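Local coordinates for protein beta-2-microglobulin (Danio rerio, PDB 4M9O) that forms the light-chain component of the class I major histocompatibility complex, which presents peptide antigens to the immune system, at residues A[52-57]-A[64-69]. Residues are numbered along the deposited sequence; the frame is centred on the assembly and turned at random.
Sequences KQTDLA and FHLTKS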
loop_
_atom_site.group_PDB
_atom_site.type_symbol
_atom_site.label_atom_id
_atom_site.label_comp_id
_atom_site.label_asym_id
_atom_site.label_seq_id
_atom_site.Cartn_x
_atom_site.Cartn_y
_atom_site.Cartn_z
ATOM N N LYS A 52 -7.716 1.003 6.397
ATOM C CA LYS A 52 -8.176 2.346 6.253
ATOM C C LYS A 52 -7.656 2.916 4.949
ATOM O O LYS A 52 -6.535 2.712 4.613
ATOM C CB LYS A 52 -7.665 3.179 7.388
ATOM C CG LYS A 52 -8.126 2.744 8.729
ATOM C CD LYS A 52 -9.372 3.445 9.115
ATOM C CE LYS A 52 -10.182 2.715 10.197
ATOM N NZ LYS A 52 -11.336 3.501 10.669
ATOM N N GLN A 53 -8.502 3.611 4.225
ATOM C CA GLN A 53 -8.126 4.275 3.002
ATOM C C GLN A 53 -8.486 5.771 3.008
ATOM O O GLN A 53 -9.558 6.150 3.373
ATOM C CB GLN A 53 -8.723 3.541 1.800
ATOM C CG GLN A 53 -8.350 4.034 0.432
ATOM C CD GLN A 53 -8.863 3.141 -0.649
ATOM O OE1 GLN A 53 -8.426 2.054 -0.810
ATOM N NE2 GLN A 53 -9.821 3.580 -1.326
ATOM N N THR A 54 -7.550 6.601 2.605
ATOM C CA THR A 54 -7.805 8.015 2.471
ATOM C C THR A 54 -8.675 8.271 1.243
ATOM O O THR A 54 -8.740 7.474 0.390
ATOM C CB THR A 54 -6.514 8.880 2.443
ATOM O OG1 THR A 54 -5.734 8.564 1.317
ATOM C CG2 THR A 54 -5.699 8.675 3.694
ATOM N N ASP A 55 -9.381 9.375 1.231
ATOM C CA ASP A 55 -10.105 9.802 0.065
ATOM C C ASP A 55 -9.072 10.266 -0.949
ATOM O O ASP A 55 -8.114 10.818 -0.580
ATOM C CB ASP A 55 -11.113 10.871 0.397
ATOM C CG ASP A 55 -12.288 10.332 1.192
ATOM O OD1 ASP A 55 -12.917 9.378 0.756
ATOM O OD2 ASP A 55 -12.557 10.850 2.260
ATOM N N LEU A 56 -9.292 9.993 -2.210
ATOM C CA LEU A 56 -8.344 10.304 -3.251
ATOM C C LEU A 56 -8.053 11.792 -3.269
ATOM O O LEU A 56 -8.942 12.572 -3.232
ATOM C CB LEU A 56 -8.889 9.856 -4.591
ATOM C CG LEU A 56 -8.034 10.134 -5.814
ATOM C CD1 LEU A 56 -6.960 9.147 -5.998
ATOM C CD2 LEU A 56 -8.814 10.293 -7.018
ATOM N N ALA A 57 -6.784 12.134 -3.282
ATOM C CA ALA A 57 -6.336 13.497 -3.253
ATOM C C ALA A 57 -5.791 13.952 -4.589
ATOM O O ALA A 57 -5.199 13.213 -5.275
ATOM C CB ALA A 57 -5.310 13.680 -2.199
ATOM N N PHE A 64 -2.506 12.867 -8.430
ATOM C CA PHE A 64 -3.429 12.100 -7.659
ATOM C C PHE A 64 -2.646 11.261 -6.643
ATOM O O PHE A 64 -1.629 10.753 -6.957
ATOM C CB PHE A 64 -4.254 11.207 -8.587
ATOM C CG PHE A 64 -5.244 11.948 -9.468
ATOM C CD1 PHE A 64 -6.406 12.414 -8.969
ATOM C CD2 PHE A 64 -5.024 12.106 -10.797
ATOM C CE1 PHE A 64 -7.273 13.052 -9.757
ATOM C CE2 PHE A 64 -5.912 12.743 -11.562
ATOM C CZ PHE A 64 -7.015 13.213 -11.052
ATOM N N HIS A 65 -3.149 11.135 -5.437
ATOM C CA HIS A 65 -2.586 10.226 -4.478
ATOM C C HIS A 65 -3.562 9.601 -3.490
ATOM O O HIS A 65 -4.540 10.167 -3.149
ATOM C CB HIS A 65 -1.337 10.765 -3.777
ATOM C CG HIS A 65 -1.586 11.938 -2.912
ATOM N ND1 HIS A 65 -1.940 11.825 -1.591
ATOM C CD2 HIS A 65 -1.540 13.252 -3.175
ATOM C CE1 HIS A 65 -2.086 13.022 -1.073
ATOM N NE2 HIS A 65 -1.842 13.907 -2.013
ATOM N N LEU A 66 -3.232 8.409 -3.078
ATOM C CA LEU A 66 -4.030 7.619 -2.214
ATOM C C LEU A 66 -3.163 6.840 -1.238
ATOM O O LEU A 66 -2.154 6.355 -1.601
ATOM C CB LEU A 66 -4.815 6.664 -3.086
ATOM C CG LEU A 66 -6.089 6.020 -2.630
ATOM C CD1 LEU A 66 -7.136 7.035 -2.367
ATOM C CD2 LEU A 66 -6.578 5.056 -3.678
ATOM N N THR A 67 -3.627 6.693 -0.020
ATOM C CA THR A 67 -2.960 5.923 0.999
ATOM C C THR A 67 -3.841 4.873 1.678
ATOM O O THR A 67 -4.888 5.159 2.112
ATOM C CB THR A 67 -2.366 6.852 2.057
ATOM O OG1 THR A 67 -1.410 7.691 1.451
ATOM C CG2 THR A 67 -1.732 6.104 3.164
ATOM N N LYS A 68 -3.380 3.655 1.740
ATOM C CA LYS A 68 -4.044 2.616 2.470
ATOM C C LYS A 68 -3.180 2.150 3.644
ATOM O O LYS A 68 -2.035 1.914 3.482
ATOM C CB LYS A 68 -4.368 1.460 1.541
ATOM C CG LYS A 68 -5.004 0.326 2.150
ATOM C CD LYS A 68 -6.410 0.302 1.758
ATOM C CE LYS A 68 -6.873 -1.016 1.352
ATOM N NZ LYS A 68 -8.239 -0.915 0.980
ATOM N N SER A 69 -3.758 2.040 4.818
ATOM C CA SER A 69 -3.047 1.638 6.012
ATOM C C SER A 69 -3.751 0.607 6.887
ATOM O O SER A 69 -4.917 0.479 6.821
ATOM C CB SER A 69 -2.725 2.828 6.867
ATOM O OG SER A 69 -3.849 3.560 7.135
HETATM O O HOH W 1 -5.030 5.217 5.173
HETATM O O HOH W 2 -5.450 10.853 -0.318
#
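K52 and S69 pair at one end of this antiparallel contact, A57 and H65 at the other, and the two segments run 165° apart. Each pair is joined by two backbone bonds; S69 N to K52 O measures 2.9 Å. T54 N adds a bond to T67 O at 3.1 Å. Between Q53 and A57 the 52-57 segment bows outward, and the register slips by one residue. T54 OG1 fills in there for a backbone carbonyl. With chi1 at 63°, T54 OG1 sits between its own N and carbonyl carbon and accepts a hydrogen bond from T67 N at 3.1 Å. One water bridges T54 OG1, D55 O and H65 O across the break. A second joins K52 O, T67 O and S69 OG.

L66 CD1 packs tightly under the break, 3.2 Å from T54 O, and also meets L56 CA and CB. L56 CD2 touches F64 CD1. The A57 methyl lies over one face of the H65 ring, with A57 CB 3.6 Å from its centroid, a CH-pi contact. An alanine at H65 would probably leave the A57 methyl without its aromatic partner and E59 without its weak bond from NE2. K68 NZ bonds weakly to Q53 OE1.

L66 and K68 also reach strand 38-43 of the facing sheet. The arrangement is a hairpin whose outer strand, 52-59, is interrupted, at the edge of one sheet of the immunoglobulin C1-set beta sandwich.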